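Local coordinates for P-granule scaffold (Caenorhabditis japonica, PDB 5W4A), which acts as a scaffold of germ-cell P granules and is probably involved in RNA binding and mRNA repression, at residues M1-N4 and K5-V9; Q97-R101 and F102-H106; S161-G165 and L166-F170; N196-N199 and R200-Q203. All blocks are in the same frame, centred on the assembly; numbering follows the deposited sequence.

Contact 1: residues M1-N4 and K5-V9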
loop_
_atom_site.group_PDB
_atom_site.type_symbol
_atom_site.label_atom_id
_atom_site.label_comp_id
_atom_site.label_asym_id
_atom_site.label_seq_id
_atom_site.Cartn_x
_atom_site.Cartn_y
_atom_site.Cartn_z
HETATM N N MSE C 1 26.312 -0.624 -0.612
HETATM C CA MSE C 1 26.729 0.796 -0.797
HETATM C C MSE C 1 27.128 1.434 0.539
HETATM O O MSE C 1 26.644 1.035 1.590
HETATM C CB MSE C 1 25.601 1.579 -1.462
HETATM C CG MSE C 1 25.133 0.920 -2.762
HETATM SE SE MSE C 1 23.763 1.916 -3.730
HETATM C CE MSE C 1 22.201 1.516 -2.628
ATOM N N ASP C 2 28.026 2.420 0.506
ATOM C CA ASP C 2 28.523 3.048 1.733
ATOM C C ASP C 2 27.496 4.043 2.287
ATOM O O ASP C 2 27.737 5.244 2.395
ATOM C CB ASP C 2 29.867 3.721 1.474
ATOM C CG ASP C 2 29.815 4.718 0.320
ATOM O OD1 ASP C 2 29.006 4.514 -0.618
ATOM O OD2 ASP C 2 30.588 5.702 0.353
ATOM N N THR C 3 26.331 3.508 2.654
ATOM C CA THR C 3 25.253 4.314 3.211
ATOM C C THR C 3 24.391 3.435 4.104
ATOM O O THR C 3 24.307 2.220 3.909
ATOM C CB THR C 3 24.374 4.948 2.122
ATOM O OG1 THR C 3 23.358 5.756 2.730
ATOM C CG2 THR C 3 23.706 3.869 1.252
ATOM N N ASN C 4 23.747 4.061 5.079
ATOM C CA ASN C 4 22.818 3.350 5.939
ATOM C C ASN C 4 21.387 3.383 5.404
ATOM O O ASN C 4 20.501 2.778 6.015
ATOM C CB ASN C 4 22.868 3.932 7.363
ATOM C CG ASN C 4 22.276 5.337 7.456
ATOM O OD1 ASN C 4 22.308 6.104 6.495
ATOM N ND2 ASN C 4 21.737 5.676 8.623
ATOM N N LYS C 5 21.132 4.055 4.277
ATOM C CA LYS C 5 19.765 4.310 3.837
ATOM C C LYS C 5 19.257 3.122 3.037
ATOM O O LYS C 5 20.014 2.486 2.302
ATOM C CB LYS C 5 19.716 5.585 2.990
ATOM C CG LYS C 5 18.330 6.039 2.581
ATOM C CD LYS C 5 18.366 7.477 2.065
ATOM C CE LYS C 5 17.484 7.658 0.849
ATOM N NZ LYS C 5 17.426 9.080 0.426
ATOM N N ARG C 6 17.969 2.797 3.210
ATOM C CA ARG C 6 17.346 1.767 2.381
ATOM C C ARG C 6 17.089 2.356 1.001
ATOM O O ARG C 6 16.358 3.344 0.880
ATOM C CB ARG C 6 16.030 1.296 2.999
ATOM C CG ARG C 6 16.194 0.505 4.306
ATOM C CD ARG C 6 14.872 -0.063 4.782
ATOM N NE ARG C 6 15.130 -1.029 5.858
ATOM C CZ ARG C 6 15.302 -0.710 7.142
ATOM N NH1 ARG C 6 15.176 0.531 7.576
ATOM N NH2 ARG C 6 15.583 -1.668 8.025
ATOM N N GLU C 7 17.708 1.780 -0.030
ATOM C CA GLU C 7 17.601 2.295 -1.387
ATOM C C GLU C 7 17.263 1.190 -2.373
ATOM O O GLU C 7 17.938 0.154 -2.406
ATOM C CB GLU C 7 18.921 2.983 -1.783
ATOM C CG GLU C 7 19.228 4.174 -0.850
ATOM C CD GLU C 7 20.599 4.808 -1.081
ATOM O OE1 GLU C 7 21.613 4.073 -1.154
ATOM O OE2 GLU C 7 20.651 6.050 -1.181
ATOM N N ILE C 8 16.261 1.451 -3.216
ATOM C CA ILE C 8 15.943 0.585 -4.346
ATOM C C ILE C 8 17.006 0.811 -5.413
ATOM O O ILE C 8 17.441 1.955 -5.644
ATOM C CB ILE C 8 14.538 0.885 -4.885
ATOM C CG1 ILE C 8 13.506 0.521 -3.801
ATOM C CG2 ILE C 8 14.266 0.135 -6.195
ATOM C CD1 ILE C 8 12.101 0.972 -4.092
ATOM N N VAL C 9 17.421 -0.267 -6.059
ATOM C CA VAL C 9 18.366 -0.207 -7.171
ATOM C C VAL C 9 17.780 -1.008 -8.337
ATOM O O VAL C 9 16.828 -1.777 -8.196
ATOM C CB VAL C 9 19.757 -0.723 -6.780
ATOM C CG1 VAL C 9 20.321 0.088 -5.617
ATOM C CG2 VAL C 9 19.706 -2.188 -6.403
HETATM O O HOH W 1 21.779 0.488 3.676
#
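The amide of K5 donates to the hydroxyl of T3: K5 N lies 3.2 Å from T3 OG1 and the bond is fairly straight (162°), the i to i+2 pairing of an ST turn. T3 turns OG1 anti to its own N (chi1 -178°), beside the carbonyl carbon, which brings the hydroxyl round to the chain ahead. A water closes the same bend by donating to T3 O and, at 3.0 Å, to K5 O. The other branch of T3 faces E7, whose side chain comes from the opposite direction, extended beyond CG; T3 CG2 sits 3.2 Å from E7 OE1. The selenomethionine M1 crosses E7 at a slant. Bent at its last torsion, it sets its methyl CE 3.0 Å from E7 OE1, a close contact between a methyl and one carboxylate oxygen, and makes an apolar contact with V9 CG1 at 3.8 Å. The chain start lies at the surface, and the M1 amino group hydrogen-bonds to D70. R6 ties it to the fold through salt bridges to D79 on helix 71-84 and to D107, its chain packing on I140 and L141 of helix 136-148, while V9 pairs with T16 in the hairpin of strands 9-11 and 14-16.

Contact 2: residues Q97-R101 and F102-H106; sequences QDLAR and FNLTH
Backbone bonds between L99-A100 and F102-L104 close off helix 89-100 with a Schellman motif. L104 N donates to L99 O at 3.2 Å and N103 N to A100 O at 2.9 Å, and N103, with its positive phi (62°), is the C-prime residue that lets the chain turn back. F102 N also donates to L99 O, at 2.9 Å, so this carbonyl is held by two amides that reach it from opposite faces of its plane, neither on a lone pair. A100 to N103 form a type I beta turn, and a CA-H...O contact from A100 CA to L104 O supplements the bonds.

Apolar packing follows the same pairing: L99 CB and L104 CB lie 3.9 Å apart, the hydrophobic contact that commonly accompanies this motif. L99 continues onto L75 and M78 of helix 71-84.

The third kind of contact is between flat groups. R101 and F102 run side by side, but their planes stand 64° apart, far from a parallel stack. F102 CE2 lies 3.3 Å above the guanidinium, near its rim, with R101 NH2 its nearest atom there. The R101 chain bends at chi3 (-80°), bringing the guanidinium back alongside the ring. Close to its own plane, the ring's edge faces backbone oxygens, with F102 CD2 3.5 Å from D98 O. The carbonyls of L99 and A100 are thus met by main-chain amides, so the stop depends on the backbone turn, while the arginine-phenylalanine pair adds a contact between two exposed side chains beside it.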
loop_
_atom_site.group_PDB
_atom_site.type_symbol
_atom_site.label_atom_id
_atom_site.label_comp_id
_atom_site.label_asym_id
_atom_site.label_seq_id
_atom_site.Cartn_x
_atom_site.Cartn_y
_atom_site.Cartn_z
ATOM N N GLN C 97 26.521 -9.048 15.097
ATOM C CA GLN C 97 27.668 -9.036 16.007
ATOM C C GLN C 97 28.915 -8.484 15.317
ATOM O O GLN C 97 29.654 -7.678 15.903
ATOM C CB GLN C 97 27.922 -10.447 16.544
ATOM C CG GLN C 97 29.220 -10.590 17.343
ATOM C CD GLN C 97 29.490 -12.023 17.734
ATOM O OE1 GLN C 97 28.566 -12.828 17.864
ATOM N NE2 GLN C 97 30.762 -12.358 17.908
ATOM N N ASP C 98 29.154 -8.898 14.065
ATOM C CA ASP C 98 30.290 -8.421 13.275
ATOM C C ASP C 98 30.282 -6.907 13.111
ATOM O O ASP C 98 31.342 -6.276 13.017
ATOM C CB ASP C 98 30.252 -9.057 11.883
ATOM C CG ASP C 98 31.358 -10.051 11.639
ATOM O OD1 ASP C 98 32.191 -10.288 12.540
ATOM O OD2 ASP C 98 31.376 -10.593 10.511
ATOM N N LEU C 99 29.097 -6.310 12.976
ATOM C CA LEU C 99 29.023 -4.882 12.709
ATOM C C LEU C 99 29.395 -4.052 13.933
ATOM O O LEU C 99 29.818 -2.898 13.778
ATOM C CB LEU C 99 27.614 -4.507 12.234
ATOM C CG LEU C 99 27.145 -4.961 10.853
ATOM C CD1 LEU C 99 25.701 -4.576 10.697
ATOM C CD2 LEU C 99 27.968 -4.321 9.740
ATOM N N ALA C 100 29.242 -4.610 15.124
ATOM C CA ALA C 100 29.354 -3.809 16.336
ATOM C C ALA C 100 30.751 -3.221 16.493
ATOM O O ALA C 100 30.902 -2.136 17.064
ATOM C CB ALA C 100 29.007 -4.658 17.554
ATOM N N ARG C 101 31.780 -3.947 16.042
ATOM C CA ARG C 101 33.155 -3.470 16.158
ATOM C C ARG C 101 33.352 -2.167 15.401
ATOM O O ARG C 101 34.267 -1.384 15.716
ATOM C CB ARG C 101 34.122 -4.529 15.610
ATOM C CG ARG C 101 33.844 -5.948 16.079
ATOM C CD ARG C 101 34.887 -6.941 15.559
ATOM N NE ARG C 101 34.643 -7.347 14.172
ATOM C CZ ARG C 101 35.393 -6.999 13.127
ATOM N NH1 ARG C 101 36.463 -6.225 13.273
ATOM N NH2 ARG C 101 35.073 -7.438 11.919
ATOM N N PHE C 102 32.534 -1.942 14.383
ATOM C CA PHE C 102 32.571 -0.757 13.547
ATOM C C PHE C 102 31.575 0.296 13.995
ATOM O O PHE C 102 31.342 1.256 13.258
ATOM C CB PHE C 102 32.283 -1.149 12.094
ATOM C CG PHE C 102 33.222 -2.197 11.568
ATOM C CD1 PHE C 102 34.481 -1.846 11.114
ATOM C CD2 PHE C 102 32.854 -3.532 11.548
ATOM C CE1 PHE C 102 35.356 -2.812 10.639
ATOM C CE2 PHE C 102 33.724 -4.503 11.081
ATOM C CZ PHE C 102 34.975 -4.139 10.625
ATOM N N ASN C 103 30.964 0.113 15.168
ATOM C CA ASN C 103 29.907 0.997 15.675
ATOM C C ASN C 103 28.677 1.011 14.779
ATOM O O ASN C 103 27.922 1.989 14.734
ATOM C CB ASN C 103 30.435 2.427 15.891
ATOM C CG ASN C 103 31.465 2.491 16.972
ATOM O OD1 ASN C 103 32.648 2.783 16.706
ATOM N ND2 ASN C 103 31.060 2.196 18.219
ATOM N N LEU C 104 28.426 -0.085 14.061
ATOM C CA LEU C 104 27.256 -0.223 13.212
ATOM C C LEU C 104 26.330 -1.294 13.775
ATOM O O LEU C 104 26.770 -2.231 14.444
ATOM C CB LEU C 104 27.643 -0.596 11.767
ATOM C CG LEU C 104 28.495 0.432 11.028
ATOM C CD1 LEU C 104 28.958 -0.165 9.707
ATOM C CD2 LEU C 104 27.706 1.691 10.790
ATOM N N THR C 105 25.042 -1.154 13.489
ATOM C CA THR C 105 24.076 -2.168 13.883
ATOM C C THR C 105 22.841 -2.075 12.996
ATOM O O THR C 105 22.572 -1.056 12.353
ATOM C CB THR C 105 23.691 -2.031 15.368
ATOM O OG1 THR C 105 23.148 -3.271 15.836
ATOM C CG2 THR C 105 22.695 -0.902 15.580
ATOM N N HIS C 106 22.089 -3.163 12.974
ATOM C CA HIS C 106 20.815 -3.152 12.275
ATOM C C HIS C 106 19.784 -2.372 13.085
ATOM O O HIS C 106 19.722 -2.498 14.321
ATOM C CB HIS C 106 20.359 -4.581 12.028
ATOM C CG HIS C 106 19.243 -4.668 11.045
ATOM N ND1 HIS C 106 17.923 -4.506 11.404
ATOM C CD2 HIS C 106 19.255 -4.873 9.707
ATOM C CE1 HIS C 106 17.169 -4.595 10.323
ATOM N NE2 HIS C 106 17.953 -4.831 9.284
#

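Contact 3: residues S161-G165 and L166-F170; sequences SELCG and LDLDF
L163 gives its carbonyl oxygen to two amides: L166 N and L168 N each donate to L163 O at 3.0 Å, coming from opposite faces of the carbonyl plane. Its side chain meets L168 at a slant, CB to CB at 3.8 Å and L163 CD2 to L168 CD1 at 3.9 Å, a leucine pair flanked by F18 on one partner and I8 on the other. C164 follows, and its carbonyl receives D167 N at 3.1 Å. The bonds L168 N to L163 O and D167 N to C164 O, together with the positive phi of D167 (54°), match a Schellman motif at the turn after 162-165. The thiol side of C164 faces the carboxylate of D169, with D169 OD2 3.3 Å from both C164 CB and C164 SG. At G165, L166 CB rests 3.6 Å from the carbonyl carbon G165 C.

D169 holds CG anti to its carbonyl carbon (chi1 -50°), which brings the carboxylate back toward C164. Though buried, it is well supplied: OD2 accepts a hydrogen bond from N196, and OD1 forms a salt bridge with K134 of the second subunit, which also pairs with D167 OD1. Were D169 replaced by an alanine, N196 would probably lose this acceptor, K134 of the neighbour one of its anionic partners, and a gap would open beside C164. The chemistry is two-sided. L163 and L166 pack on helix 136-148, through I143 and, for L166, also I140, while the aspartates carry negative charge to the subunit interface, where the other chain's lysine is likely to offset the cost of burying D169.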
loop_
_atom_site.group_PDB
_atom_site.type_symbol
_atom_site.label_atom_id
_atom_site.label_comp_id
_atom_site.label_asym_id
_atom_site.label_seq_id
_atom_site.Cartn_x
_atom_site.Cartn_y
_atom_site.Cartn_z
ATOM N N SER C 161 3.137 -8.764 -0.628
ATOM C CA SER C 161 2.523 -8.292 -1.861
ATOM C C SER C 161 2.541 -6.770 -1.944
ATOM O O SER C 161 2.526 -6.220 -3.048
ATOM C CB SER C 161 1.078 -8.790 -1.968
ATOM O OG SER C 161 1.014 -10.191 -2.272
ATOM N N GLU C 162 2.605 -6.083 -0.794
ATOM C CA GLU C 162 2.666 -4.622 -0.809
ATOM C C GLU C 162 3.929 -4.124 -1.505
ATOM O O GLU C 162 3.966 -2.967 -1.948
ATOM C CB GLU C 162 2.603 -4.064 0.628
ATOM C CG GLU C 162 1.256 -4.277 1.317
ATOM C CD GLU C 162 0.141 -3.490 0.677
ATOM O OE1 GLU C 162 0.355 -2.299 0.320
ATOM O OE2 GLU C 162 -0.927 -4.098 0.454
ATOM N N LEU C 163 4.952 -4.985 -1.659
ATOM C CA LEU C 163 6.139 -4.582 -2.430
ATOM C C LEU C 163 5.777 -4.183 -3.855
ATOM O O LEU C 163 6.452 -3.340 -4.454
ATOM C CB LEU C 163 7.171 -5.721 -2.439
ATOM C CG LEU C 163 7.809 -5.955 -1.091
ATOM C CD1 LEU C 163 8.550 -7.303 -1.094
ATOM C CD2 LEU C 163 8.776 -4.807 -0.691
ATOM N N CYS C 164 4.722 -4.783 -4.426
ATOM C CA CYS C 164 4.301 -4.461 -5.778
ATOM C C CYS C 164 3.855 -3.010 -5.892
ATOM O O CYS C 164 3.949 -2.443 -6.974
ATOM C CB CYS C 164 3.189 -5.400 -6.223
ATOM S SG CYS C 164 3.704 -7.153 -6.207
ATOM N N GLY C 165 3.452 -2.380 -4.776
ATOM C CA GLY C 165 3.093 -0.973 -4.792
ATOM C C GLY C 165 4.268 -0.039 -4.933
ATOM O O GLY C 165 4.058 1.155 -5.184
ATOM N N LEU C 166 5.490 -0.538 -4.701
ATOM C CA LEU C 166 6.742 0.165 -4.977
ATOM C C LEU C 166 7.418 -0.337 -6.254
ATOM O O LEU C 166 8.602 -0.055 -6.493
ATOM C CB LEU C 166 7.683 0.009 -3.782
ATOM C CG LEU C 166 7.166 0.496 -2.428
ATOM C CD1 LEU C 166 8.074 0.056 -1.289
ATOM C CD2 LEU C 166 7.075 2.008 -2.484
ATOM N N ASP C 167 6.674 -1.056 -7.095
ATOM C CA ASP C 167 7.204 -1.705 -8.283
ATOM C C ASP C 167 8.384 -2.605 -7.930
ATOM O O ASP C 167 9.335 -2.757 -8.704
ATOM C CB ASP C 167 7.563 -0.678 -9.360
ATOM C CG ASP C 167 6.327 -0.048 -10.005
ATOM O OD1 ASP C 167 5.187 -0.492 -9.735
ATOM O OD2 ASP C 167 6.502 0.906 -10.803
ATOM N N LEU C 168 8.285 -3.263 -6.767
ATOM C CA LEU C 168 9.217 -4.299 -6.326
ATOM C C LEU C 168 8.616 -5.691 -6.518
ATOM O O LEU C 168 8.869 -6.618 -5.736
ATOM C CB LEU C 168 9.632 -4.043 -4.871
ATOM C CG LEU C 168 10.487 -2.788 -4.668
ATOM C CD1 LEU C 168 10.713 -2.528 -3.201
ATOM C CD2 LEU C 168 11.817 -2.891 -5.439
ATOM N N ASP C 169 7.878 -5.863 -7.621
ATOM C CA ASP C 169 7.335 -7.166 -7.996
ATOM C C ASP C 169 8.396 -8.259 -8.036
ATOM O O ASP C 169 8.109 -9.397 -7.652
ATOM C CB ASP C 169 6.615 -7.046 -9.346
ATOM C CG ASP C 169 5.648 -5.880 -9.361
ATOM O OD1 ASP C 169 6.131 -4.716 -9.446
ATOM O OD2 ASP C 169 4.429 -6.146 -9.226
ATOM N N PHE C 170 9.618 -7.950 -8.495
ATOM C CA PHE C 170 10.674 -8.953 -8.478
ATOM C C PHE C 170 10.898 -9.505 -7.072
ATOM O O PHE C 170 11.027 -10.719 -6.880
ATOM C CB PHE C 170 11.974 -8.345 -9.024
ATOM C CG PHE C 170 13.166 -9.234 -8.916
ATOM C CD1 PHE C 170 13.212 -10.425 -9.651
ATOM C CD2 PHE C 170 14.243 -8.910 -8.102
ATOM C CE1 PHE C 170 14.333 -11.232 -9.607
ATOM C CE2 PHE C 170 15.379 -9.732 -8.067
ATOM C CZ PHE C 170 15.399 -10.890 -8.809
#

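Contact 4: residues N196-N199 and R200-Q203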
loop_
_atom_site.group_PDB
_atom_site.type_symbol
_atom_site.label_atom_id
_atom_site.label_comp_id
_atom_site.label_asym_id
_atom_site.label_seq_id
_atom_site.Cartn_x
_atom_site.Cartn_y
_atom_site.Cartn_z
ATOM N N ASN C 196 3.576 -9.038 -13.759
ATOM C CA ASN C 196 4.141 -7.698 -13.597
ATOM C C ASN C 196 5.658 -7.707 -13.793
ATOM O O ASN C 196 6.216 -6.843 -14.472
ATOM C CB ASN C 196 3.826 -7.130 -12.215
ATOM C CG ASN C 196 2.371 -6.758 -12.053
ATOM O OD1 ASN C 196 1.568 -6.748 -13.013
ATOM N ND2 ASN C 196 2.011 -6.447 -10.805
ATOM N N PHE C 197 6.332 -8.681 -13.189
ATOM C CA PHE C 197 7.778 -8.799 -13.362
ATOM C C PHE C 197 8.133 -9.141 -14.810
ATOM O O PHE C 197 9.013 -8.490 -15.405
ATOM C CB PHE C 197 8.333 -9.851 -12.402
ATOM C CG PHE C 197 9.801 -10.096 -12.574
ATOM C CD1 PHE C 197 10.676 -9.032 -12.684
ATOM C CD2 PHE C 197 10.302 -11.373 -12.577
ATOM C CE1 PHE C 197 12.061 -9.241 -12.869
ATOM C CE2 PHE C 197 11.694 -11.581 -12.730
ATOM C CZ PHE C 197 12.544 -10.507 -12.862
ATOM N N LEU C 198 7.447 -10.136 -15.391
ATOM C CA LEU C 198 7.692 -10.497 -16.797
ATOM C C LEU C 198 7.486 -9.297 -17.734
ATOM O O LEU C 198 8.199 -9.157 -18.749
ATOM C CB LEU C 198 6.798 -11.678 -17.205
ATOM C CG LEU C 198 7.107 -13.045 -16.600
ATOM C CD1 LEU C 198 6.022 -14.077 -16.785
ATOM C CD2 LEU C 198 8.422 -13.585 -17.240
ATOM N N ASN C 199 6.543 -8.405 -17.424
ATOM C CA ASN C 199 6.323 -7.249 -18.285
ATOM C C ASN C 199 7.566 -6.371 -18.364
ATOM O O ASN C 199 7.854 -5.787 -19.416
ATOM C CB ASN C 199 5.109 -6.450 -17.792
ATOM C CG ASN C 199 4.898 -5.166 -18.572
ATOM O OD1 ASN C 199 4.527 -5.194 -19.744
ATOM N ND2 ASN C 199 5.133 -4.037 -17.924
ATOM N N ARG C 200 8.317 -6.262 -17.271
ATOM C CA ARG C 200 9.569 -5.539 -17.323
ATOM C C ARG C 200 10.632 -6.376 -18.024
ATOM O O ARG C 200 11.393 -5.851 -18.842
ATOM C CB ARG C 200 10.046 -5.159 -15.922
ATOM C CG ARG C 200 9.152 -4.177 -15.162
ATOM C CD ARG C 200 9.206 -2.722 -15.726
ATOM N NE ARG C 200 10.554 -2.204 -15.998
ATOM C CZ ARG C 200 11.338 -1.563 -15.121
ATOM N NH1 ARG C 200 10.959 -1.342 -13.855
ATOM N NH2 ARG C 200 12.529 -1.130 -15.516
ATOM N N LEU C 201 10.696 -7.670 -17.727
ATOM C CA LEU C 201 11.727 -8.519 -18.326
ATOM C C LEU C 201 11.575 -8.633 -19.823
ATOM O O LEU C 201 12.571 -8.750 -20.549
ATOM C CB LEU C 201 11.661 -9.927 -17.757
ATOM C CG LEU C 201 12.374 -10.261 -16.479
ATOM C CD1 LEU C 201 12.310 -11.783 -16.353
ATOM C CD2 LEU C 201 13.818 -9.771 -16.464
ATOM N N ASP C 202 10.341 -8.702 -20.305
ATOM C CA ASP C 202 10.160 -8.857 -21.738
ATOM C C ASP C 202 10.890 -7.766 -22.520
ATOM O O ASP C 202 11.230 -7.988 -23.686
ATOM C CB ASP C 202 8.675 -8.871 -22.074
ATOM C CG ASP C 202 8.004 -10.196 -21.737
ATOM O OD1 ASP C 202 8.661 -11.268 -21.726
ATOM O OD2 ASP C 202 6.775 -10.162 -21.511
ATOM N N GLN C 203 11.177 -6.610 -21.907
ATOM C CA GLN C 203 11.849 -5.507 -22.602
ATOM C C GLN C 203 13.369 -5.502 -22.477
ATOM O O GLN C 203 14.029 -4.764 -23.224
ATOM C CB GLN C 203 11.313 -4.171 -22.094
ATOM C CG GLN C 203 9.840 -4.009 -22.335
ATOM C CD GLN C 203 9.475 -4.073 -23.832
ATOM O OE1 GLN C 203 10.242 -3.625 -24.696
ATOM N NE2 GLN C 203 8.304 -4.640 -24.138
HETATM O O HOH W 2 5.238 -7.944 -21.645
HETATM O O HOH W 3 6.681 -5.661 -21.885
#
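F197 and L198 make regular helical i to i+4 bonds: L201 N donates to F197 O at 3.0 Å, lying in the carbonyl plane, and D202 N to L198 O at 2.7 Å, while R200 N adds a weak bond to F197 O. The side chains meet mainly as F197 with L201. F197 holds CG anti to its N (chi1 176°), which swings the ring forward along the helix, one turn ahead to L201. L201 CG sits over one face, 4.0 Å from the ring centroid and 24° off the normal, a CH-pi contact offset toward CZ, 3.6 Å away. L201 CD1 reaches the same rim, 3.7 Å from F197 CE2. With an alanine in place of F197, L201 would probably lose the ring face it packs on, and a gap would open next to F170 and I212.

The polar side is hydrated: a water lies 2.7 Å from N199 O and accepts from Q203 NE2 at 3.0 Å, joining the two residues. D202 packs its carboxylate beside L198 O without bonding to it; the charge is matched by R213, and that of R200 by E10. The segment lies in the last turns of helix 187-201 and runs on past it. L198 and D202 pack on A209 of helix 206-213, the F197 ring meets F170 of helix 169-179, and N196 bonds to L132 O of the second subunit.

In the fold
The four contacts follow in series along a largely helical chain. Contacts 1 and 2 lie on the same side of the chain's centre, 17 Å apart between centres; R6 and H106 touch, and both bond to D79 on helix 71-84. Contact 3 sits across the centre from contact 2, about 30 Å away, but reaches contact 1 where I8 meets L168. Contact 4 lies 13 Å from contact 3, on successive helices 169-179 and 187-201, joined by F170 on F197 and D169 to N196. Contacts 1 and 4 do not touch. The N-terminal segment 1-9 thus touches contact 2 through R6 and contact 3 through I8, while contact 3 and, through N196, contact 4 meet the second subunit.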